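Xylanase inhibitor TL-XI (PDB 3G7M) inhibits xylanases noncompetitively as a small thaumatin-like protein of wheat, consistent with a part in plant defence. Local coordinates at residues Y98-T103 with M111-S116; A18-Q23 with I43-I48; C64-C69 with A81-M86; L3-R8 with T28-G33; K105-P110 with R124-D129. The protein carries 4 engineered substitutions. All blocks are in the same frame, centred on the assembly; numbering follows the deposited sequence.

Interaction 1: Y98-T103 with M111-S116; sequences YGVTST and MNLKCS. Engineered in segment 111-116: Asn112 (natural residue Asp).
The ring of Tyr98 is the flat group here, and Leu113, Lys114 and Cys115 meet it one after another, each obliquely, neither squarely over a face nor at the edge. Its CD2 lies 3.7 Å from Leu113 CB. CE2 is near Lys114 CA, and at the far end OH comes 3.3 Å from Cys115 CB. The hydroxyl has its polar partner elsewhere, in a hydrogen bond to Asp119 O. A chi1 of 44° sets Tyr98 CG between the backbone N and the carbonyl carbon. The side chains of Tyr98 and Leu113 run alongside each other in opposite directions.

Leu113 fills the middle of the contact with both its methyls. CD2 meets Gly99 O at 3.5 Å, while CD1 packs 3.7 Å from Val100 CB. Farther along, the extended chain of Met111 brings SD to 4.0 Å from Val100 CG2, the two side chains meeting at a slant. An alanine in place of Tyr98 would probably leave Leu113 CB and Cys115 CB without their aromatic neighbour and Asp119 O without its hydroxyl donor.

Ile147 and Leu145 of strand 145-149 and Ala87 and Val89 of strand 86-91 border the same layer. The two strands belong to different sheets and pass 7.7 Å apart at 170°, with no backbone hydrogen bond between them, packed chiefly through side chains: the face-to-face packing of the thaumatin beta-sandwich.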
# COMPACT_ATOMS: atom_id res chain seq x y z
N TYR A 98 -10.33 5.30 1.26
CA TYR A 98 -8.87 5.11 1.21
C TYR A 98 -8.12 6.19 2.01
O TYR A 98 -8.34 7.37 1.82
CB TYR A 98 -8.38 5.00 -0.24
CG TYR A 98 -8.98 6.03 -1.18
CD1 TYR A 98 -10.25 5.86 -1.72
CD2 TYR A 98 -8.28 7.18 -1.53
CE1 TYR A 98 -10.80 6.80 -2.54
CE2 TYR A 98 -8.84 8.13 -2.36
CZ TYR A 98 -10.10 7.94 -2.86
OH TYR A 98 -10.66 8.88 -3.70
N GLY A 99 -7.27 5.77 2.94
CA GLY A 99 -6.57 6.70 3.82
C GLY A 99 -5.11 6.35 3.91
O GLY A 99 -4.69 5.27 3.48
N VAL A 100 -4.31 7.26 4.44
CA VAL A 100 -2.88 7.07 4.39
C VAL A 100 -2.31 7.85 5.53
O VAL A 100 -2.89 8.84 5.95
CB VAL A 100 -2.28 7.55 2.99
CG1 VAL A 100 -2.47 9.07 2.78
CG2 VAL A 100 -0.79 7.10 2.77
N THR A 101 -1.17 7.39 6.03
CA THR A 101 -0.38 8.14 7.03
C THR A 101 1.12 8.12 6.76
O THR A 101 1.64 7.17 6.20
CB THR A 101 -0.63 7.60 8.43
OG1 THR A 101 0.21 8.34 9.36
CG2 THR A 101 -0.30 6.12 8.52
N SER A 102 1.81 9.16 7.18
CA SER A 102 3.27 9.15 7.15
C SER A 102 3.77 9.72 8.50
O SER A 102 4.81 10.37 8.59
CB SER A 102 3.79 9.90 5.94
OG SER A 102 3.44 11.26 6.04
N THR A 103 3.02 9.44 9.55
CA THR A 103 3.41 9.90 10.85
C THR A 103 3.45 8.75 11.84
O THR A 103 4.28 8.75 12.77
CB THR A 103 2.49 11.04 11.34
OG1 THR A 103 2.21 11.89 10.23
CG2 THR A 103 3.16 11.89 12.45
N MET A 111 3.50 8.57 -1.35
CA MET A 111 2.36 7.89 -1.92
C MET A 111 1.30 8.82 -2.47
O MET A 111 1.15 9.94 -2.02
CB MET A 111 1.74 6.97 -0.89
CG MET A 111 2.43 5.67 -0.68
SD MET A 111 1.46 4.66 0.46
CE MET A 111 2.65 3.35 0.71
N ASN A 112 0.54 8.32 -3.44
CA ASN A 112 -0.68 8.96 -3.90
C ASN A 112 -1.81 7.93 -4.05
O ASN A 112 -1.72 7.02 -4.90
CB ASN A 112 -0.45 9.66 -5.24
CG ASN A 112 -0.31 11.14 -5.10
OD1 ASN A 112 -0.75 11.89 -5.98
ND2 ASN A 112 0.30 11.58 -4.01
N LEU A 113 -2.87 8.06 -3.24
CA LEU A 113 -4.05 7.20 -3.35
C LEU A 113 -5.10 7.96 -4.12
O LEU A 113 -5.44 9.10 -3.75
CB LEU A 113 -4.58 6.81 -1.98
CG LEU A 113 -3.71 5.82 -1.17
CD1 LEU A 113 -2.43 6.48 -0.60
CD2 LEU A 113 -4.52 5.22 -0.03
N LYS A 114 -5.59 7.35 -5.19
CA LYS A 114 -6.66 7.98 -5.97
C LYS A 114 -7.75 7.02 -6.50
O LYS A 114 -7.51 5.84 -6.75
CB LYS A 114 -6.10 8.88 -7.10
CG LYS A 114 -5.15 8.19 -8.05
CD LYS A 114 -4.52 9.17 -9.04
CE LYS A 114 -3.37 9.93 -8.37
NZ LYS A 114 -2.68 10.78 -9.35
N CYS A 115 -8.96 7.56 -6.65
CA CYS A 115 -10.08 6.84 -7.20
C CYS A 115 -10.61 7.54 -8.44
O CYS A 115 -10.61 8.78 -8.50
CB CYS A 115 -11.18 6.71 -6.17
SG CYS A 115 -12.27 5.34 -6.52
N SER A 116 -11.08 6.74 -9.41
CA SER A 116 -11.63 7.27 -10.65
C SER A 116 -12.95 8.02 -10.42
O SER A 116 -13.41 8.77 -11.28
CB SER A 116 -11.80 6.13 -11.67
OG SER A 116 -12.66 5.11 -11.18

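Interaction 2: A18-Q23 with I43-I48; sequences ALVLAQ and IGSQYI. Engineered in segment 18-23: Ala22 (natural residue His).
Val20 packs on Tyr47 and Ser45, and its branches divide the work. CB stands 4.2 Å from Tyr47 CE2. CG1, anti to the carbonyl carbon (chi1 -65°), sits over one face of the Tyr47 ring, 3.9 Å from its centroid and 16° off the normal, a CH-pi contact. CG2 turns instead to Ser45, 3.5 Å from OG; the Ser45 side chain also lies about 3 Å from a bound glycerol, probably from the crystallisation liquor. The Val20 and Tyr47 side chains cross at about a right angle.

Behind these groups the backbones pair antiparallel. Ala18 and Tyr47 form a hydrogen-bonded pair: Tyr47 N reaches Ala18 O at 2.6 Å, and Ala18 N gives a bond back to Tyr47 O. Leu19 and Gln46 form the next, non-hydrogen-bonded pair, their side chains side by side and pointing the same way. A third bond, Val20 N to Ser45 O at 3.1 Å, forms just where strand 13-19 gives way to a type I turn from Leu19 to Ala22.

Strand 44-52 pairs on its other edge with strand 86-91. The chemistry is therefore split: directional main-chain bonds set the register, while Val20 CG1 covers one face of the Tyr47 ring.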
# COMPACT_ATOMS: atom_id res chain seq x y z
N ALA A 18 -1.73 -6.47 3.15
CA ALA A 18 -2.25 -7.32 4.24
C ALA A 18 -3.55 -6.75 4.85
O ALA A 18 -3.60 -5.58 5.15
CB ALA A 18 -1.17 -7.52 5.34
N LEU A 19 -4.59 -7.58 5.01
CA LEU A 19 -5.81 -7.20 5.74
C LEU A 19 -5.52 -6.91 7.21
O LEU A 19 -4.61 -7.50 7.81
CB LEU A 19 -6.82 -8.33 5.65
CG LEU A 19 -7.56 -8.57 4.31
CD1 LEU A 19 -6.71 -9.38 3.38
CD2 LEU A 19 -8.84 -9.34 4.54
N VAL A 20 -6.30 -6.02 7.81
CA VAL A 20 -5.93 -5.45 9.13
C VAL A 20 -5.88 -6.45 10.25
O VAL A 20 -5.11 -6.27 11.21
CB VAL A 20 -6.83 -4.25 9.57
CG1 VAL A 20 -6.67 -3.06 8.63
CG2 VAL A 20 -8.28 -4.69 9.69
N LEU A 21 -6.70 -7.50 10.14
CA LEU A 21 -6.85 -8.43 11.26
C LEU A 21 -6.28 -9.83 11.04
O LEU A 21 -6.48 -10.72 11.88
CB LEU A 21 -8.30 -8.49 11.71
CG LEU A 21 -8.93 -7.15 12.12
CD1 LEU A 21 -10.35 -7.40 12.56
CD2 LEU A 21 -8.14 -6.44 13.20
N ALA A 22 -5.56 -10.01 9.93
CA ALA A 22 -5.04 -11.32 9.50
C ALA A 22 -3.56 -11.41 9.81
O ALA A 22 -2.85 -10.38 9.77
CB ALA A 22 -5.28 -11.52 8.01
N GLN A 23 -3.08 -12.61 10.11
CA GLN A 23 -1.66 -12.80 10.47
C GLN A 23 -0.70 -12.39 9.35
O GLN A 23 0.38 -11.85 9.64
CB GLN A 23 -1.34 -14.25 10.93
CG GLN A 23 -1.91 -14.64 12.30
CD GLN A 23 -2.02 -16.20 12.50
OE1 GLN A 23 -2.29 -16.95 11.54
NE2 GLN A 23 -1.85 -16.67 13.77
N ILE A 43 -15.94 -7.00 1.37
CA ILE A 43 -15.90 -6.36 2.70
C ILE A 43 -14.49 -6.42 3.30
O ILE A 43 -13.67 -7.25 2.91
CB ILE A 43 -16.94 -7.02 3.70
CG1 ILE A 43 -17.17 -6.13 4.94
CG2 ILE A 43 -16.56 -8.50 4.06
CD1 ILE A 43 -18.32 -6.58 5.87
N GLY A 44 -14.22 -5.54 4.25
CA GLY A 44 -12.95 -5.58 4.96
C GLY A 44 -12.03 -4.41 4.66
O GLY A 44 -12.30 -3.59 3.77
N SER A 45 -10.93 -4.34 5.40
CA SER A 45 -9.92 -3.32 5.13
C SER A 45 -8.53 -3.95 5.02
O SER A 45 -8.27 -5.01 5.61
CB SER A 45 -9.96 -2.18 6.18
OG SER A 45 -10.15 -2.69 7.49
N GLN A 46 -7.66 -3.29 4.25
CA GLN A 46 -6.35 -3.83 3.93
C GLN A 46 -5.32 -2.74 4.15
O GLN A 46 -5.60 -1.57 3.89
CB GLN A 46 -6.31 -4.27 2.47
CG GLN A 46 -7.37 -5.27 2.08
CD GLN A 46 -7.66 -5.24 0.58
OE1 GLN A 46 -7.96 -4.19 0.01
NE2 GLN A 46 -7.57 -6.42 -0.07
N TYR A 47 -4.14 -3.13 4.62
CA TYR A 47 -3.00 -2.23 4.70
C TYR A 47 -2.25 -2.43 3.41
O TYR A 47 -2.14 -3.58 2.93
CB TYR A 47 -2.06 -2.58 5.88
CG TYR A 47 -2.54 -2.13 7.24
CD1 TYR A 47 -2.95 -0.81 7.44
CD2 TYR A 47 -2.56 -3.03 8.33
CE1 TYR A 47 -3.38 -0.38 8.68
CE2 TYR A 47 -3.00 -2.62 9.59
CZ TYR A 47 -3.41 -1.30 9.77
OH TYR A 47 -3.87 -0.90 11.03
N ILE A 48 -1.73 -1.32 2.86
CA ILE A 48 -0.96 -1.37 1.63
C ILE A 48 0.25 -0.51 1.86
O ILE A 48 0.14 0.66 2.23
CB ILE A 48 -1.81 -0.83 0.43
CG1 ILE A 48 -3.00 -1.75 0.18
CG2 ILE A 48 -0.97 -0.64 -0.85
CD1 ILE A 48 -4.04 -1.19 -0.71

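Interaction 3: C64-C69 with A81-M86; sequences CQTGDC and AVPTTM. Engineered in segment 81-86: Thr84 (natural residue Val).
Ala81 and Asp68 join two arms of the long, disulfide-bearing loop region that thaumatin-family proteins carry beside the sandwich. Neither arm is regular strand across this contact, though Gln65 and Thr66 together face Thr52 in a classic beta bulge.

Of polar links between the arms there is one, Ala81 N to Asp68 O at 3.2 Å. The carboxylate of Asp68 turns elsewhere: OD1 accepts from Cys64 N at 3.1 Å, met from above the carboxylate plane, with a weak second bond from Gly71 N. Thr66 OG1 bonds to Thr52 OG1, and Gly67 O accepts from Trp49 NE1, tying this arm to strand 44-52. Covalent links add to that, with Cys64 bonded to Cys54 and Cys69 to Cys76.

The remaining contacts are van der Waals packing. Thr66 CB is 3.9 Å from Pro83 O, and Thr66 CG2 lies 4.4 Å from Pro83 CD, on a proline that follows a cis peptide bond. Gly67, with a positive phi of 72°, turns the chain where the arms come close. Facing it is Thr84, an engineered residue, whose CB approaches Gly67 CA to 4.0 Å.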
# COMPACT_ATOMS: atom_id res chain seq x y z
N CYS A 64 13.93 -6.86 3.69
CA CYS A 64 13.88 -5.59 2.99
C CYS A 64 14.48 -4.46 3.85
O CYS A 64 14.42 -4.50 5.08
CB CYS A 64 12.43 -5.25 2.63
SG CYS A 64 11.66 -6.46 1.58
N GLN A 65 15.04 -3.45 3.17
CA GLN A 65 15.72 -2.32 3.80
C GLN A 65 14.69 -1.43 4.53
O GLN A 65 14.94 -0.99 5.67
CB GLN A 65 16.50 -1.52 2.74
CG GLN A 65 17.72 -0.75 3.28
CD GLN A 65 18.35 0.16 2.23
OE1 GLN A 65 18.83 -0.29 1.19
NE2 GLN A 65 18.34 1.47 2.51
N THR A 66 13.54 -1.17 3.89
CA THR A 66 12.47 -0.46 4.55
C THR A 66 11.17 -1.17 4.36
O THR A 66 10.91 -1.72 3.29
CB THR A 66 12.26 0.95 4.02
OG1 THR A 66 12.02 0.88 2.62
CG2 THR A 66 13.48 1.83 4.30
N GLY A 67 10.35 -1.15 5.41
CA GLY A 67 9.00 -1.72 5.35
C GLY A 67 8.96 -3.24 5.31
O GLY A 67 7.98 -3.80 4.86
N ASP A 68 10.01 -3.88 5.84
CA ASP A 68 10.08 -5.34 5.89
C ASP A 68 9.11 -5.96 6.88
O ASP A 68 9.12 -5.64 8.07
CB ASP A 68 11.49 -5.80 6.26
CG ASP A 68 11.61 -7.32 6.29
OD1 ASP A 68 11.53 -7.96 5.22
OD2 ASP A 68 11.77 -7.87 7.40
N CYS A 69 8.29 -6.88 6.37
CA CYS A 69 7.32 -7.57 7.19
C CYS A 69 7.67 -9.05 7.21
O CYS A 69 7.24 -9.82 6.35
CB CYS A 69 5.89 -7.31 6.67
SG CYS A 69 4.49 -7.86 7.75
N ALA A 81 8.59 -2.87 9.66
CA ALA A 81 9.60 -2.05 10.32
C ALA A 81 9.50 -0.55 9.97
O ALA A 81 9.27 -0.16 8.81
CB ALA A 81 10.99 -2.61 9.98
N VAL A 82 9.68 0.28 10.99
CA VAL A 82 9.87 1.74 10.84
C VAL A 82 11.21 2.02 10.10
O VAL A 82 12.25 1.44 10.43
CB VAL A 82 9.83 2.42 12.28
CG1 VAL A 82 10.09 3.95 12.26
CG2 VAL A 82 8.52 2.11 13.00
N PRO A 83 11.21 2.94 9.12
CA PRO A 83 10.07 3.73 8.76
C PRO A 83 9.33 3.07 7.62
O PRO A 83 9.92 2.27 6.86
CB PRO A 83 10.71 5.03 8.28
CG PRO A 83 12.06 4.63 7.73
CD PRO A 83 12.40 3.31 8.31
N THR A 84 8.04 3.40 7.51
CA THR A 84 7.24 2.98 6.37
C THR A 84 5.96 3.80 6.21
O THR A 84 5.31 4.14 7.20
CB THR A 84 6.88 1.49 6.41
OG1 THR A 84 5.98 1.21 5.33
CG2 THR A 84 6.25 1.08 7.77
N THR A 85 5.62 4.10 4.97
CA THR A 85 4.40 4.84 4.67
C THR A 85 3.25 3.86 4.60
O THR A 85 3.36 2.85 3.91
CB THR A 85 4.52 5.55 3.33
OG1 THR A 85 5.68 6.43 3.38
CG2 THR A 85 3.27 6.37 3.04
N MET A 86 2.17 4.12 5.35
CA MET A 86 1.01 3.21 5.48
C MET A 86 -0.28 3.71 4.86
O MET A 86 -0.89 4.71 5.32
CB MET A 86 0.73 2.87 6.93
CG MET A 86 1.41 1.64 7.40
SD MET A 86 0.73 0.18 6.62
CE MET A 86 1.24 -1.03 7.86

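Interaction 4: L3-R8 with T28-G33; sequences LTITNR and TELHPG
Asn7 ND2 faces three carbonyl oxygens, two of them across the contact and only weakly bonded. Phe11 O, outside the two segments, is its strongest partner; the weak bonds go to Leu30 O at 2.9 Å, with an N-H...O angle of 128°, and to His31 O at 3.5 Å. The other end of the amide is used as well, OD1 accepting from Cys9 N. CG is anti to the backbone N (chi1 179°), on a side chain whose CB points toward the loop.

The main chain of Asn7 adds a sounder link: Gly33 N donates to Asn7 O at 2.9 Å. Gly33 has a phi of 101°, a conformation in which a CB would clash with Pro32 O.

Below the amide the contact turns apolar. Leu30 CB faces Asn7 CB at 4.0 Å, and Leu30 CD1 packs 3.3 Å from Ile5 O and 4.5 Å from Ile5 CG2. The contact joins the loop between strands 26-27 and 35-38 to strand 3-7 beside the interior of the sandwich, with Phe149 and Val17 closing in on Ile5 and Pro15 on Leu30.

Carbonyls around ND2 and an N-H at OD1 are consistent with the amide orientation modelled; a buried polar side chain is thus met by backbone groups.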
# COMPACT_ATOMS: atom_id res chain seq x y z
N LEU A 3 -8.45 -2.68 -8.16
CA LEU A 3 -7.30 -2.06 -7.44
C LEU A 3 -5.97 -2.17 -8.22
O LEU A 3 -5.63 -3.24 -8.74
CB LEU A 3 -7.14 -2.66 -6.04
CG LEU A 3 -5.93 -2.16 -5.21
CD1 LEU A 3 -6.19 -0.77 -4.78
CD2 LEU A 3 -5.68 -3.03 -3.98
N THR A 4 -5.23 -1.08 -8.31
CA THR A 4 -4.01 -1.08 -9.09
C THR A 4 -2.95 -0.40 -8.25
O THR A 4 -3.16 0.72 -7.79
CB THR A 4 -4.19 -0.35 -10.46
OG1 THR A 4 -5.41 -0.77 -11.09
CG2 THR A 4 -3.01 -0.62 -11.43
N ILE A 5 -1.83 -1.06 -8.04
CA ILE A 5 -0.67 -0.45 -7.35
C ILE A 5 0.48 -0.22 -8.33
O ILE A 5 1.01 -1.16 -8.91
CB ILE A 5 -0.21 -1.29 -6.13
CG1 ILE A 5 -1.32 -1.35 -5.08
CG2 ILE A 5 1.08 -0.75 -5.54
CD1 ILE A 5 -1.24 -2.59 -4.22
N THR A 6 0.84 1.04 -8.52
CA THR A 6 1.80 1.45 -9.54
C THR A 6 3.08 1.98 -8.90
O THR A 6 3.05 2.74 -7.92
CB THR A 6 1.21 2.53 -10.48
OG1 THR A 6 -0.02 2.05 -11.05
CG2 THR A 6 2.18 2.89 -11.58
N ASN A 7 4.22 1.56 -9.46
CA ASN A 7 5.53 2.05 -9.02
C ASN A 7 6.12 3.08 -9.99
O ASN A 7 6.52 2.71 -11.11
CB ASN A 7 6.49 0.88 -8.82
CG ASN A 7 7.85 1.32 -8.39
OD1 ASN A 7 8.00 2.35 -7.73
ND2 ASN A 7 8.87 0.53 -8.75
N ARG A 8 6.12 4.36 -9.55
CA ARG A 8 6.68 5.46 -10.37
C ARG A 8 8.07 5.97 -9.90
O ARG A 8 8.56 7.00 -10.37
CB ARG A 8 5.67 6.61 -10.57
CG ARG A 8 4.74 6.36 -11.75
CD ARG A 8 3.88 7.56 -12.24
NE ARG A 8 3.22 7.23 -13.52
CZ ARG A 8 2.01 6.67 -13.66
NH1 ARG A 8 1.25 6.40 -12.59
NH2 ARG A 8 1.53 6.38 -14.88
N THR A 28 4.21 -8.39 -4.44
CA THR A 28 4.98 -8.65 -5.64
C THR A 28 6.29 -7.83 -5.72
O THR A 28 6.63 -7.03 -4.83
CB THR A 28 4.09 -8.46 -6.87
OG1 THR A 28 4.74 -9.02 -8.01
CG2 THR A 28 3.82 -7.00 -7.12
N GLU A 29 7.03 -8.06 -6.79
CA GLU A 29 8.17 -7.24 -7.09
C GLU A 29 7.72 -6.29 -8.23
O GLU A 29 7.23 -6.75 -9.29
CB GLU A 29 9.35 -8.14 -7.50
CG GLU A 29 10.54 -7.42 -8.16
CD GLU A 29 11.63 -8.41 -8.49
OE1 GLU A 29 11.30 -9.59 -8.78
OE2 GLU A 29 12.83 -8.02 -8.46
N LEU A 30 7.86 -4.98 -7.99
CA LEU A 30 7.54 -4.02 -9.04
C LEU A 30 8.75 -3.20 -9.51
O LEU A 30 9.22 -2.32 -8.80
CB LEU A 30 6.42 -3.08 -8.61
CG LEU A 30 5.00 -3.62 -8.65
CD1 LEU A 30 4.04 -2.49 -8.40
CD2 LEU A 30 4.66 -4.33 -9.96
N HIS A 31 9.24 -3.50 -10.71
CA HIS A 31 10.26 -2.69 -11.34
C HIS A 31 9.73 -1.30 -11.65
O HIS A 31 8.53 -1.11 -11.77
CB HIS A 31 10.79 -3.37 -12.61
CG HIS A 31 11.47 -4.68 -12.34
ND1 HIS A 31 10.82 -5.89 -12.44
CD2 HIS A 31 12.74 -4.95 -11.94
CE1 HIS A 31 11.67 -6.87 -12.15
NE2 HIS A 31 12.84 -6.32 -11.84
N PRO A 32 10.63 -0.31 -11.76
CA PRO A 32 10.22 1.00 -12.18
C PRO A 32 9.31 0.92 -13.41
O PRO A 32 9.70 0.37 -14.45
CB PRO A 32 11.55 1.68 -12.53
CG PRO A 32 12.49 1.09 -11.64
CD PRO A 32 12.07 -0.34 -11.48
N GLY A 33 8.10 1.47 -13.23
CA GLY A 33 7.12 1.60 -14.28
C GLY A 33 6.04 0.55 -14.25
O GLY A 33 5.03 0.67 -14.93

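Interaction 5: K105-P110 with R124-D129. Engineered in segment 105-110: Val109 (natural residue Leu).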
# COMPACT_ATOMS: atom_id res chain seq x y z
N LYS A 105 4.08 5.39 11.49
CA LYS A 105 5.16 4.41 11.38
C LYS A 105 6.32 5.02 10.60
O LYS A 105 7.25 4.30 10.20
CB LYS A 105 4.68 3.14 10.64
CG LYS A 105 3.80 2.11 11.41
CD LYS A 105 4.64 1.19 12.28
CE LYS A 105 3.78 0.25 13.10
NZ LYS A 105 3.19 -0.78 12.22
N GLY A 106 6.26 6.34 10.39
CA GLY A 106 7.33 7.07 9.72
C GLY A 106 7.04 7.31 8.25
O GLY A 106 5.87 7.31 7.85
N PHE A 107 8.09 7.48 7.45
CA PHE A 107 7.95 7.72 6.01
C PHE A 107 9.11 7.12 5.27
O PHE A 107 10.26 7.37 5.63
CB PHE A 107 7.93 9.21 5.76
CG PHE A 107 7.92 9.58 4.31
CD1 PHE A 107 9.11 9.84 3.63
CD2 PHE A 107 6.73 9.69 3.64
CE1 PHE A 107 9.10 10.18 2.31
CE2 PHE A 107 6.72 10.04 2.32
CZ PHE A 107 7.90 10.28 1.65
N ASN A 108 8.80 6.34 4.23
CA ASN A 108 9.84 5.74 3.38
C ASN A 108 9.69 6.03 1.92
O ASN A 108 10.65 6.37 1.25
CB ASN A 108 9.95 4.23 3.59
CG ASN A 108 8.72 3.48 3.14
OD1 ASN A 108 7.62 4.00 3.16
ND2 ASN A 108 8.91 2.23 2.73
N VAL A 109 8.48 5.88 1.42
CA VAL A 109 8.19 6.07 0.00
C VAL A 109 6.98 7.05 -0.07
O VAL A 109 5.99 6.87 0.65
CB VAL A 109 7.98 4.67 -0.78
CG1 VAL A 109 7.76 4.91 -2.22
CG2 VAL A 109 9.19 3.72 -0.69
N PRO A 110 7.07 8.12 -0.90
CA PRO A 110 5.88 9.02 -1.11
C PRO A 110 4.71 8.32 -1.80
O PRO A 110 4.91 7.54 -2.75
CB PRO A 110 6.44 10.14 -2.00
CG PRO A 110 7.75 9.56 -2.59
CD PRO A 110 8.29 8.64 -1.56
N ARG A 124 3.33 12.95 0.08
CA ARG A 124 4.62 13.02 -0.64
C ARG A 124 5.88 13.19 0.20
O ARG A 124 6.98 12.87 -0.25
CB ARG A 124 4.53 14.05 -1.76
CG ARG A 124 3.48 13.61 -2.81
CD ARG A 124 3.30 14.64 -3.88
NE ARG A 124 2.29 14.17 -4.84
CZ ARG A 124 1.95 14.80 -5.97
NH1 ARG A 124 2.52 15.96 -6.32
NH2 ARG A 124 1.01 14.26 -6.75
N LYS A 125 5.69 13.67 1.44
CA LYS A 125 6.73 13.65 2.45
C LYS A 125 6.14 13.24 3.83
O LYS A 125 4.95 13.00 3.95
CB LYS A 125 7.42 15.00 2.49
CG LYS A 125 8.91 14.88 2.90
CD LYS A 125 9.39 16.15 3.63
CE LYS A 125 10.88 16.11 4.08
NZ LYS A 125 11.35 17.44 4.71
N ALA A 126 6.98 13.15 4.85
CA ALA A 126 6.52 12.77 6.18
C ALA A 126 5.63 13.87 6.77
O ALA A 126 5.94 15.08 6.68
CB ALA A 126 7.73 12.49 7.09
N GLY A 127 4.54 13.45 7.40
CA GLY A 127 3.61 14.37 8.05
C GLY A 127 2.52 14.87 7.13
O GLY A 127 2.07 16.00 7.25
N CYS A 128 2.10 14.02 6.21
CA CYS A 128 1.11 14.38 5.20
C CYS A 128 -0.27 14.42 5.81
O CYS A 128 -1.13 15.22 5.42
CB CYS A 128 1.15 13.39 4.04
SG CYS A 128 0.69 11.69 4.44
N ASP A 129 -0.48 13.54 6.78
CA ASP A 129 -1.70 13.48 7.59
C ASP A 129 -1.61 14.39 8.84
O ASP A 129 -0.88 14.10 9.79
CB ASP A 129 -2.03 12.03 7.96
CG ASP A 129 -0.84 11.27 8.60
OD1 ASP A 129 0.24 11.17 8.00
OD2 ASP A 129 -1.02 10.74 9.73
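Phe107 lays one face of its ring against the backbone of Lys125 and Ala126. Lys125 C stands 3.5 Å above the ring plane and Ala126 N 3.6 Å above it, each offset toward the rim. Lys125 CA completes the row with a CH-pi contact, 3.9 Å from the centroid and 27° off the normal. What lies over this face is mainly backbone, while CB of Lys125 points away from segment 105-110.

At its root the Phe107 side chain meets a methyl: CB and Ala126 CB are 3.5 Å apart. CG is anti to the backbone N (chi1 175°), and the ring continues past Ala126 until CZ lies 3.3 Å from Arg124 O. Both segments are surface loops at one end of the thaumatin sandwich. Segment 105-110 leads from strand 95-101 into strand 111-115; the other loop, residues 124-129, comes after strand 121-123, with Cys128 disulfide-bonded to Cys123. An alanine at Phe107 would keep the CB contact with Ala126, but would probably open a gap over the Lys125-Ala126 peptide.

Pro110 approaches from another direction, its CB 3.3 Å from Arg124 O, so that this carbonyl oxygen is touched by the proline ring and the phenylalanine ring alike. Arg124 CB points away from segment 105-110, and its NH2 bonds to OD1 of the engineered Asn112. Behind the loop, Ser102 OG bonds to Lys125 O, Gly127 N and Cys128 N, and the Ser102 side chain also touches that of Phe107.

In the fold
Interaction 1 joins the two sheets of the sandwich, and the others are spread around it. Interaction 2 pairs strands within the six-stranded sheet and touches interaction 4 where Ile48 meets Ile5 and Leu3, a second crossing between sheets; their centres lie about 19 Å apart, on opposite sides of the chain's centre. Interaction 5 is nearest to interaction 1, about 10 Å between centres, linked through Asp129 to Thr101 and Ser102. Interaction 3 follows at about 12 Å from interaction 5, through Thr85 with Asn108 and Val109. Along the chain, interactions 2 and 4 interleave, interaction 3 follows, and interactions 1 and 5 interleave last. In this all-beta protein, contacts within and between the two sheets are joined by loops at their ends.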